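Catechol 1,2-dioxygenase (Acinetobacter sp., PDB 1DMH) catalyses the iron(III)-dependent intradiol cleavage of catechol by molecular oxygen to cis,cis-muconate, the first step of this branch of the beta-ketoadipate pathway. Local coordinates at residues A[216-221]-A[246-251]; A[158-163]-A[193-198]; A[83-88]-A[102-107]; A[223-228]-A[239-244]. All coordinates share one frame; numbering follows the deposited sequence.

Contact 1: residues A[216-221]-A[246-251]; sequences GRHGNR and DPYTYD. With MCT (4-methylcatechol), chain D.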
# COMPACT_ATOMS: atom_id res chain seq x y z
N GLY A 216 -8.36 -4.71 17.74
CA GLY A 216 -9.16 -4.38 18.92
C GLY A 216 -8.96 -2.94 19.36
O GLY A 216 -9.12 -2.61 20.54
N ARG A 217 -8.63 -2.06 18.41
CA ARG A 217 -8.37 -0.66 18.70
C ARG A 217 -9.39 0.30 18.09
O ARG A 217 -10.04 -0.02 17.08
CB ARG A 217 -6.97 -0.30 18.22
CG ARG A 217 -5.85 -0.99 18.95
CD ARG A 217 -4.51 -0.58 18.32
NE ARG A 217 -4.45 0.87 18.22
CZ ARG A 217 -3.66 1.54 17.39
NH1 ARG A 217 -2.84 0.88 16.59
NH2 ARG A 217 -3.75 2.86 17.31
N HIS A 218 -9.53 1.48 18.69
CA HIS A 218 -10.44 2.48 18.16
C HIS A 218 -9.66 3.42 17.25
O HIS A 218 -8.42 3.41 17.27
CB HIS A 218 -11.08 3.29 19.31
CG HIS A 218 -10.12 4.13 20.07
ND1 HIS A 218 -9.59 5.30 19.58
CD2 HIS A 218 -9.56 3.95 21.30
CE1 HIS A 218 -8.76 5.82 20.46
NE2 HIS A 218 -8.72 5.02 21.51
N GLY A 219 -10.36 4.23 16.46
CA GLY A 219 -9.68 5.15 15.57
C GLY A 219 -9.95 6.60 15.90
O GLY A 219 -10.09 7.41 14.99
N ASN A 220 -9.98 6.94 17.18
CA ASN A 220 -10.25 8.30 17.63
C ASN A 220 -9.09 9.14 18.11
O ASN A 220 -8.13 8.64 18.69
CB ASN A 220 -11.27 8.26 18.75
CG ASN A 220 -12.53 7.56 18.35
OD1 ASN A 220 -13.21 7.95 17.40
ND2 ASN A 220 -12.85 6.48 19.06
N ARG A 221 -9.21 10.45 17.88
CA ARG A 221 -8.21 11.41 18.34
C ARG A 221 -8.94 12.43 19.21
O ARG A 221 -10.10 12.77 18.94
CB ARG A 221 -7.58 12.20 17.17
CG ARG A 221 -6.84 11.37 16.10
CD ARG A 221 -5.68 12.17 15.55
NE ARG A 221 -4.77 12.44 16.65
CZ ARG A 221 -3.80 13.35 16.66
NH1 ARG A 221 -3.59 14.12 15.60
NH2 ARG A 221 -3.08 13.52 17.78
N ASP A 246 -10.73 15.97 27.34
CA ASP A 246 -11.21 15.11 26.28
C ASP A 246 -11.03 13.65 26.71
O ASP A 246 -10.03 13.30 27.32
CB ASP A 246 -10.45 15.39 24.98
CG ASP A 246 -11.05 14.67 23.80
OD1 ASP A 246 -10.99 13.43 23.78
OD2 ASP A 246 -11.60 15.33 22.89
N PRO A 247 -12.00 12.79 26.39
CA PRO A 247 -12.01 11.36 26.73
C PRO A 247 -10.84 10.62 26.13
O PRO A 247 -10.44 9.58 26.64
CB PRO A 247 -13.32 10.87 26.10
CG PRO A 247 -14.16 12.09 26.12
CD PRO A 247 -13.20 13.10 25.60
N TYR A 248 -10.29 11.15 25.04
CA TYR A 248 -9.19 10.49 24.37
C TYR A 248 -7.85 11.15 24.55
O TYR A 248 -6.88 10.81 23.86
CB TYR A 248 -9.52 10.35 22.90
CG TYR A 248 -10.68 9.43 22.69
CD1 TYR A 248 -10.51 8.06 22.83
CD2 TYR A 248 -11.96 9.92 22.42
CE1 TYR A 248 -11.58 7.18 22.72
CE2 TYR A 248 -13.04 9.03 22.29
CZ TYR A 248 -12.83 7.66 22.44
OH TYR A 248 -13.86 6.75 22.31
N THR A 249 -7.79 12.10 25.49
CA THR A 249 -6.55 12.80 25.75
C THR A 249 -5.38 11.84 25.88
O THR A 249 -4.34 12.02 25.26
CB THR A 249 -6.65 13.63 27.03
OG1 THR A 249 -7.68 14.60 26.86
CG2 THR A 249 -5.35 14.35 27.30
N TYR A 250 -5.53 10.80 26.68
CA TYR A 250 -4.42 9.88 26.86
C TYR A 250 -4.67 8.55 26.19
O TYR A 250 -4.16 7.51 26.62
CB TYR A 250 -4.15 9.68 28.36
CG TYR A 250 -3.90 10.98 29.09
CD1 TYR A 250 -2.63 11.58 29.08
CD2 TYR A 250 -4.95 11.67 29.71
CE1 TYR A 250 -2.42 12.85 29.67
CE2 TYR A 250 -4.75 12.93 30.31
CZ TYR A 250 -3.49 13.51 30.28
OH TYR A 250 -3.30 14.76 30.86
N ASP A 251 -5.45 8.57 25.11
CA ASP A 251 -5.76 7.35 24.42
C ASP A 251 -6.02 7.69 22.96
O ASP A 251 -7.02 7.29 22.37
CB ASP A 251 -6.96 6.69 25.10
CG ASP A 251 -7.31 5.34 24.50
OD1 ASP A 251 -6.41 4.67 23.93
OD2 ASP A 251 -8.48 4.94 24.64
C1 MCT D . -4.44 12.19 12.15
C2 MCT D . -3.79 13.36 12.58
C3 MCT D . -4.57 14.52 12.76
O3 MCT D . -3.95 15.67 13.18
C4 MCT D . -5.93 14.53 12.52
O4 MCT D . -6.64 15.69 12.72
C5 MCT D . -6.58 13.40 12.10
C6 MCT D . -5.79 12.16 11.91
C MCT D . -3.61 10.90 11.94
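Asn220 lays its CB over the middle of the Tyr248 ring, a CH-pi contact with CB 3.9 Å from the ring centroid and only 3° off the normal. The amide reaches on toward the phenol end, where ND2 is 3.4 Å from Tyr248 OH. His218 meets the same tyrosine obliquely, neither stacked nor edge-on: its CE1 is 3.7 Å from Tyr248 CD1 and the ring planes make 54°. A chi1 of 66° wedges the imidazole between its own backbone N and carbonyl carbon, from where ND1, in the ring plane, accepts from Asn220 N at 2.9 Å. That bond fixes the ring's rotation and brings its other edge to Asp251, with NE2 3.0 Å from Asp251 O. The loop is shaped by two successive type I turns, and the first is reinforced by an Asx turn in which Tyr248 N donates to Asp246 OD1 at 2.7 Å. Arg221 starts away from this loop, and its guanidinium lies in the substrate pocket. There NH1 makes a weak, bent bond of 2.9 Å to O3 of 4-methylcatechol, while NH2 is held in a salt bridge by Asp252. Asn220 and His218 thus meet the loop, while Arg221 next to them serves the pocket. Residues 216-221 run from the Schellman motif closing helix 207-214 into strand 220-230, beside strand 200-201, and Arg217 bonds to Ala18 of the second subunit; residues 246-251 lead from strand 237-243 toward strand 262-268.

Contact 2: residues A[158-163]-A[193-198]; sequences ANTKGF and RTILPA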
# COMPACT_ATOMS: atom_id res chain seq x y z
N ALA A 158 -9.92 21.19 13.27
CA ALA A 158 -11.22 20.72 12.80
C ALA A 158 -12.41 21.51 13.37
O ALA A 158 -12.24 22.31 14.29
CB ALA A 158 -11.37 19.22 13.15
N ASN A 159 -13.60 21.29 12.80
CA ASN A 159 -14.79 21.96 13.30
C ASN A 159 -15.42 21.04 14.34
O ASN A 159 -14.78 20.07 14.75
CB ASN A 159 -15.79 22.30 12.18
CG ASN A 159 -16.28 21.07 11.41
OD1 ASN A 159 -16.20 19.93 11.89
ND2 ASN A 159 -16.83 21.32 10.22
N THR A 160 -16.66 21.33 14.75
CA THR A 160 -17.32 20.53 15.79
C THR A 160 -17.71 19.13 15.35
O THR A 160 -18.12 18.32 16.18
CB THR A 160 -18.57 21.24 16.37
OG1 THR A 160 -19.54 21.46 15.33
CG2 THR A 160 -18.18 22.58 16.99
N LYS A 161 -17.59 18.86 14.05
CA LYS A 161 -17.91 17.53 13.53
C LYS A 161 -16.64 16.73 13.29
O LYS A 161 -16.70 15.59 12.83
CB LYS A 161 -18.73 17.67 12.25
CG LYS A 161 -20.12 18.22 12.54
CD LYS A 161 -20.97 18.29 11.30
CE LYS A 161 -20.46 19.34 10.33
NZ LYS A 161 -21.22 19.34 9.01
N GLY A 162 -15.49 17.33 13.60
CA GLY A 162 -14.22 16.66 13.40
C GLY A 162 -13.68 16.72 11.97
O GLY A 162 -12.78 15.98 11.61
N PHE A 163 -14.23 17.62 11.15
CA PHE A 163 -13.77 17.76 9.77
C PHE A 163 -12.93 19.01 9.55
O PHE A 163 -13.17 20.07 10.14
CB PHE A 163 -14.96 17.79 8.82
CG PHE A 163 -15.77 16.55 8.86
CD1 PHE A 163 -15.16 15.32 9.10
CD2 PHE A 163 -17.14 16.60 8.67
CE1 PHE A 163 -15.91 14.14 9.17
CE2 PHE A 163 -17.90 15.44 8.74
CZ PHE A 163 -17.27 14.20 8.99
N ARG A 193 -9.18 34.20 16.84
CA ARG A 193 -10.54 33.93 17.26
C ARG A 193 -10.98 32.77 16.33
O ARG A 193 -10.86 32.87 15.10
CB ARG A 193 -11.44 35.15 17.06
CG ARG A 193 -12.90 34.76 17.19
CD ARG A 193 -13.87 35.92 17.11
NE ARG A 193 -15.22 35.37 17.02
CZ ARG A 193 -16.34 36.07 17.11
NH1 ARG A 193 -16.28 37.37 17.31
NH2 ARG A 193 -17.51 35.46 17.03
N THR A 194 -11.44 31.66 16.91
CA THR A 194 -11.89 30.54 16.10
C THR A 194 -12.97 29.80 16.91
O THR A 194 -13.69 30.44 17.69
CB THR A 194 -10.69 29.62 15.77
OG1 THR A 194 -11.12 28.61 14.85
CG2 THR A 194 -10.12 28.98 17.02
N ILE A 195 -13.13 28.49 16.71
CA ILE A 195 -14.10 27.73 17.51
C ILE A 195 -13.39 26.51 18.10
O ILE A 195 -12.34 26.09 17.60
CB ILE A 195 -15.33 27.23 16.68
CG1 ILE A 195 -14.85 26.34 15.53
CG2 ILE A 195 -16.14 28.41 16.15
CD1 ILE A 195 -15.98 25.67 14.79
N LEU A 196 -13.95 25.95 19.17
CA LEU A 196 -13.38 24.76 19.79
C LEU A 196 -13.58 23.58 18.87
O LEU A 196 -14.70 23.30 18.45
CB LEU A 196 -14.05 24.41 21.11
CG LEU A 196 -13.41 24.86 22.42
CD1 LEU A 196 -14.26 24.30 23.55
CD2 LEU A 196 -11.99 24.34 22.54
N PRO A 197 -12.51 22.87 18.53
CA PRO A 197 -12.66 21.72 17.65
C PRO A 197 -13.19 20.53 18.44
O PRO A 197 -13.15 20.52 19.68
CB PRO A 197 -11.24 21.49 17.16
CG PRO A 197 -10.46 21.79 18.39
CD PRO A 197 -11.08 23.11 18.82
N ALA A 198 -13.69 19.54 17.71
CA ALA A 198 -14.19 18.30 18.31
C ALA A 198 -13.14 17.28 17.87
O ALA A 198 -12.45 17.50 16.88
CB ALA A 198 -15.56 17.91 17.73
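Ala198 drives its CB against the Thr160 carbonyl, CB to O 3.0 Å, a tight fit that sets the methyl on the type I turn from Asn159 to Gly162. Its backbone N donates to Asn159 O at 3.2 Å, reaching the carbonyl from above its plane; Gly162 N, closing the turn, comes to the same oxygen from the opposite face. One carbonyl therefore serves both the turn and the neighbouring segment. Asn159 OD1 is gripped in like manner, by Lys161 N at 2.8 Å and Phe163 N at 3.1 Å from opposite faces, the first of these bonds defining an Asx turn. This turn follows strand 152-157 and packs on the chain leaving strand 189-195, two strands of the beta core of the intradiol dioxygenases. Thr160 has OG1 between its backbone N and carbonyl carbon (chi1 61°), turned to Asp128, which it hydrogen-bonds, and this leaves CG2 to rest 3.8 Å from Leu196 O. Ile195 brings its terminal methyl to the start of the turn, CD1 lying 4.2 Å from Asn159 CA. Close by, Ala158 O sits 3.1 Å from Pro197 CB, and the side chain of Ala158 lies about 4 Å, at nearest atoms, from that of the iron ligand Tyr164.

Contact 3: residues A[83-88]-A[102-107]; sequences YLDMRM and PRTIEG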
# COMPACT_ATOMS: atom_id res chain seq x y z
N TYR A 83 6.90 7.30 16.27
CA TYR A 83 8.22 6.65 16.33
C TYR A 83 9.30 7.58 15.75
O TYR A 83 10.39 7.69 16.31
CB TYR A 83 8.22 5.33 15.55
CG TYR A 83 9.56 4.60 15.49
CD1 TYR A 83 10.28 4.27 16.65
CD2 TYR A 83 10.07 4.16 14.27
CE1 TYR A 83 11.47 3.51 16.59
CE2 TYR A 83 11.24 3.41 14.19
CZ TYR A 83 11.94 3.07 15.34
OH TYR A 83 13.05 2.26 15.23
N LEU A 84 9.00 8.21 14.61
CA LEU A 84 9.93 9.14 13.96
C LEU A 84 10.21 10.32 14.89
O LEU A 84 11.32 10.82 14.92
CB LEU A 84 9.37 9.62 12.62
CG LEU A 84 9.21 8.53 11.53
CD1 LEU A 84 8.59 9.12 10.26
CD2 LEU A 84 10.54 7.88 11.23
N ASP A 85 9.20 10.77 15.64
CA ASP A 85 9.42 11.86 16.59
C ASP A 85 10.30 11.37 17.72
O ASP A 85 11.14 12.11 18.23
CB ASP A 85 8.12 12.38 17.21
CG ASP A 85 7.27 13.21 16.25
OD1 ASP A 85 7.78 13.69 15.21
OD2 ASP A 85 6.08 13.41 16.56
N MET A 86 10.11 10.12 18.14
CA MET A 86 10.95 9.60 19.23
C MET A 86 12.40 9.62 18.78
O MET A 86 13.31 9.93 19.57
CB MET A 86 10.54 8.17 19.61
CG MET A 86 9.16 8.09 20.23
SD MET A 86 8.67 6.37 20.57
CE MET A 86 9.77 6.00 22.01
N ARG A 87 12.64 9.30 17.51
CA ARG A 87 14.00 9.30 17.00
C ARG A 87 14.53 10.73 17.02
O ARG A 87 15.67 10.97 17.45
CB ARG A 87 14.03 8.74 15.59
CG ARG A 87 13.68 7.26 15.52
CD ARG A 87 13.64 6.84 14.07
NE ARG A 87 14.98 6.78 13.48
CZ ARG A 87 15.31 7.23 12.27
NH1 ARG A 87 14.40 7.81 11.47
NH2 ARG A 87 16.56 7.07 11.85
N MET A 88 13.70 11.68 16.58
CA MET A 88 14.12 13.08 16.59
C MET A 88 14.44 13.56 18.01
O MET A 88 15.43 14.29 18.21
CB MET A 88 13.06 13.96 15.95
CG MET A 88 13.07 13.81 14.46
SD MET A 88 11.94 14.97 13.64
CE MET A 88 10.42 14.03 13.49
N PRO A 102 7.68 20.58 23.40
CA PRO A 102 7.77 19.24 22.82
C PRO A 102 7.22 19.17 21.41
O PRO A 102 6.18 19.76 21.14
CB PRO A 102 6.90 18.40 23.76
CG PRO A 102 6.93 19.16 25.05
CD PRO A 102 6.75 20.56 24.54
N ARG A 103 7.89 18.44 20.53
CA ARG A 103 7.39 18.27 19.17
C ARG A 103 6.36 17.15 19.21
O ARG A 103 6.34 16.37 20.16
CB ARG A 103 8.51 17.80 18.22
CG ARG A 103 9.19 16.49 18.66
CD ARG A 103 9.95 15.84 17.52
NE ARG A 103 10.94 16.73 16.91
CZ ARG A 103 12.12 17.03 17.43
NH1 ARG A 103 12.49 16.51 18.59
NH2 ARG A 103 12.94 17.86 16.78
N THR A 104 5.49 17.10 18.22
CA THR A 104 4.61 15.94 18.12
C THR A 104 4.21 15.83 16.65
O THR A 104 4.65 16.66 15.85
CB THR A 104 3.40 15.89 19.13
OG1 THR A 104 2.91 14.54 19.14
CG2 THR A 104 2.25 16.81 18.76
N ILE A 105 3.39 14.85 16.29
CA ILE A 105 3.14 14.65 14.86
C ILE A 105 2.38 15.73 14.11
O ILE A 105 1.52 16.43 14.64
CB ILE A 105 2.50 13.24 14.56
CG1 ILE A 105 0.99 13.22 14.88
CG2 ILE A 105 3.25 12.17 15.38
CD1 ILE A 105 0.30 11.93 14.43
N GLU A 106 2.74 15.86 12.84
CA GLU A 106 2.12 16.83 11.97
C GLU A 106 0.74 16.34 11.57
O GLU A 106 -0.20 17.12 11.51
CB GLU A 106 3.00 17.01 10.71
CG GLU A 106 2.41 17.94 9.66
CD GLU A 106 3.32 18.06 8.44
OE1 GLU A 106 4.56 17.91 8.58
OE2 GLU A 106 2.80 18.33 7.34
N GLY A 107 0.60 15.05 11.30
CA GLY A 107 -0.69 14.56 10.85
C GLY A 107 -0.72 14.78 9.34
O GLY A 107 0.11 15.52 8.81
O HOH W 1 4.84 12.28 18.67
O HOH W 2 6.99 16.12 14.46
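Helix 80-94, the last of the N-terminal helices, meets the linker that leads into the catalytic domain where Asp85 and Met88 face Arg103, Thr104 and Ile105. Asp85 points its carboxylate at the linker backbone, and two waters carry the polar contact. One donates to Asp85 OD2 at 2.7 Å and to Thr104 OG1 at 3.0 Å; the other donates to Asp85 OD1 at 2.7 Å and to Thr104 O at 2.8 Å. Each carboxylate oxygen thus has its own water, and the linker is held at a side chain and a carbonyl of the same residue. Although OD2 also comes near Ile105 N, the angle is too poor for a hydrogen bond; the Ile105 methyl CG2 lies alongside, 3.3 Å from Asp85 OD2. Arg103 and Asp85 run antiparallel alongside each other, Arg103 CD 3.8 Å from Asp85 OD1. The bend at chi3 (55°) brings the end of the arginine chain back to the helix, and the guanidinium presents a face to it, so that Met88 CB stands over the centre of that face, 3.5 Å from Arg103 CZ. NH1 forms salt bridges further along the helix with Asp89 and Asp92. Thr104 OG1 has a second partner in Ala256 O. Asp85 OD1 and Arg103 NE stay 4.7 Å apart, too far to pair, yet the nearby positive charge would be expected to steady the buried carboxylate, each of whose oxygens accepts from a bound water, with no direct salt bridge to Arg103.

Contact 4: residues A[223-228]-A[239-244]; sequences AHIHYF and TQINVA. With FE (Fe (III) ion), chain C; MCT (4-methylcatechol), chain D.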
# COMPACT_ATOMS: atom_id res chain seq x y z
N ALA A 223 -9.79 16.17 20.86
CA ALA A 223 -9.87 17.49 20.21
C ALA A 223 -8.48 18.12 20.35
O ALA A 223 -7.91 18.14 21.44
CB ALA A 223 -10.91 18.35 20.89
N HIS A 224 -7.94 18.64 19.25
CA HIS A 224 -6.59 19.22 19.24
C HIS A 224 -6.45 20.31 18.17
O HIS A 224 -7.26 20.41 17.24
CB HIS A 224 -5.56 18.13 18.94
CG HIS A 224 -5.78 17.48 17.62
ND1 HIS A 224 -6.77 16.54 17.41
CD2 HIS A 224 -5.23 17.71 16.41
CE1 HIS A 224 -6.82 16.22 16.13
NE2 HIS A 224 -5.89 16.92 15.50
N ILE A 225 -5.40 21.11 18.33
CA ILE A 225 -5.10 22.22 17.41
C ILE A 225 -3.64 22.07 16.97
O ILE A 225 -2.76 21.92 17.81
CB ILE A 225 -5.31 23.57 18.13
CG1 ILE A 225 -6.78 23.69 18.55
CG2 ILE A 225 -4.88 24.73 17.21
CD1 ILE A 225 -7.07 24.85 19.49
N HIS A 226 -3.40 22.11 15.67
CA HIS A 226 -2.05 21.96 15.11
C HIS A 226 -1.30 23.29 15.02
O HIS A 226 -1.90 24.33 14.80
CB HIS A 226 -2.14 21.41 13.68
CG HIS A 226 -2.66 20.01 13.60
ND1 HIS A 226 -1.83 18.91 13.70
CD2 HIS A 226 -3.91 19.54 13.44
CE1 HIS A 226 -2.56 17.81 13.60
NE2 HIS A 226 -3.83 18.16 13.45
N TYR A 227 0.02 23.22 15.17
CA TYR A 227 0.89 24.38 15.04
C TYR A 227 2.16 24.08 14.23
O TYR A 227 2.74 22.99 14.34
CB TYR A 227 1.44 24.84 16.40
CG TYR A 227 0.52 25.57 17.33
CD1 TYR A 227 -0.40 24.88 18.12
CD2 TYR A 227 0.61 26.96 17.46
CE1 TYR A 227 -1.22 25.56 19.03
CE2 TYR A 227 -0.19 27.66 18.36
CZ TYR A 227 -1.10 26.96 19.14
OH TYR A 227 -1.87 27.65 20.05
N PHE A 228 2.57 25.07 13.45
CA PHE A 228 3.86 25.10 12.74
C PHE A 228 4.33 26.48 13.25
O PHE A 228 3.55 27.44 13.24
CB PHE A 228 3.74 25.22 11.23
CG PHE A 228 3.83 23.92 10.50
CD1 PHE A 228 4.47 22.81 11.04
CD2 PHE A 228 3.28 23.81 9.24
CE1 PHE A 228 4.56 21.61 10.32
CE2 PHE A 228 3.35 22.62 8.51
CZ PHE A 228 3.99 21.51 9.05
N THR A 239 4.02 20.92 16.32
CA THR A 239 3.48 20.42 17.56
C THR A 239 1.96 20.59 17.54
O THR A 239 1.37 20.92 16.51
CB THR A 239 4.13 21.16 18.79
OG1 THR A 239 3.77 20.48 20.00
CG2 THR A 239 3.63 22.60 18.90
N GLN A 240 1.31 20.32 18.66
CA GLN A 240 -0.14 20.51 18.70
C GLN A 240 -0.53 20.62 20.16
O GLN A 240 0.29 20.30 21.04
CB GLN A 240 -0.87 19.32 18.09
CG GLN A 240 -1.06 18.22 19.09
CD GLN A 240 -1.82 17.00 18.56
OE1 GLN A 240 -2.29 16.18 19.37
NE2 GLN A 240 -1.92 16.86 17.24
N ILE A 241 -1.73 21.10 20.43
CA ILE A 241 -2.20 21.14 21.81
C ILE A 241 -3.49 20.35 21.88
O ILE A 241 -4.25 20.30 20.91
CB ILE A 241 -2.40 22.57 22.37
CG1 ILE A 241 -3.30 23.41 21.46
CG2 ILE A 241 -1.04 23.19 22.59
CD1 ILE A 241 -3.53 24.85 21.95
N ASN A 242 -3.69 19.71 23.02
CA ASN A 242 -4.85 18.89 23.31
C ASN A 242 -5.77 19.64 24.24
O ASN A 242 -5.31 20.25 25.22
CB ASN A 242 -4.41 17.61 24.03
CG ASN A 242 -3.79 16.65 23.12
OD1 ASN A 242 -4.50 15.99 22.36
ND2 ASN A 242 -2.46 16.56 23.12
N VAL A 243 -7.06 19.60 23.96
CA VAL A 243 -8.01 20.28 24.83
C VAL A 243 -8.17 19.40 26.08
O VAL A 243 -8.56 18.22 25.99
CB VAL A 243 -9.37 20.49 24.11
CG1 VAL A 243 -10.38 21.11 25.05
CG2 VAL A 243 -9.16 21.38 22.87
N ALA A 244 -7.85 19.95 27.24
CA ALA A 244 -7.95 19.18 28.48
C ALA A 244 -9.39 18.66 28.72
O ALA A 244 -10.38 19.32 28.38
CB ALA A 244 -7.44 20.03 29.69
FE FE C . -5.53 16.94 13.49
C1 MCT D . -4.44 12.19 12.15
C2 MCT D . -3.79 13.36 12.58
C3 MCT D . -4.57 14.52 12.76
O3 MCT D . -3.95 15.67 13.18
C4 MCT D . -5.93 14.53 12.52
O4 MCT D . -6.64 15.69 12.72
C5 MCT D . -6.58 13.40 12.10
C6 MCT D . -5.79 12.16 11.91
C MCT D . -3.61 10.90 11.94
O HOH W 3 0.85 19.16 14.22
O HOH W 4 -4.70 15.44 11.57
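Ile225 and Ile241 face each other on the apolar side of this antiparallel hairpin, Ile225 CB 3.9 Å from Ile241 CG1, and Tyr227 brings its ring edge to the same isoleucine, CE1 to Ile241 CD1 3.8 Å. A chi1 of 53° puts Ile241 CG1 between its backbone N and carbonyl carbon, swinging the chain toward the tyrosine, whose hydroxyl bonds to Tyr190. Outward from this core lies the backbone: Ile225 with Ile241 and Tyr227 with Thr239 are hydrogen-bonded pairs, Ile225 N reaching Ile241 O at 2.9 Å. The other face of the two strands bears His224, His226 and Gln240. The Gln240 amide lies nearly parallel to the His224 imidazole, planes 20° apart, with NE2 3.5 Å from His224 CD2; it stands almost at right angles to the His226 ring. Both histidines turn NE2 to the ferric ion, His224 at 2.0 Å and His226 NE2 at 2.1 Å from the metal, and Tyr164 is a further protein ligand. 4-Methylcatechol chelates the iron through O3 and O4. Each histidine has a second-shell partner: His224 ND1 bonds to Pro222 O, while His226 ND1 donates to a water that in turn donates to Thr239 O, and Trp156 stacks on the His226 ring. Tyr200, which also binds iron in this enzyme, is absent from the coordination sphere here, consistent with the displacement of a tyrosinate by chelating substrate known for intradiol dioxygenases.

Along the chain contact 3 comes first, then contact 2, and contact 4 lies within the span between the two halves of contact 1. Contacts 1, 2 and 4 all reach the mixed sheet of the catalytic domain; strand 220-230 begins in contact 1 and runs on through contact 4, their centres about 15 Å apart, joined by Asp246 OD2 bonding to Ala223 N. Contact 2 packs on contact 4 from about 12 Å between centres, through Pro197 against Ala223. Contact 3 ties the N-terminal helical region to the hairpin, with Pro102 O bonded to Thr239 OG1. Contact 4 binds the iron, contacts 1, 3 and 4 all supply residues to the substrate pocket, and contacts 1 and 3 also touch the second subunit.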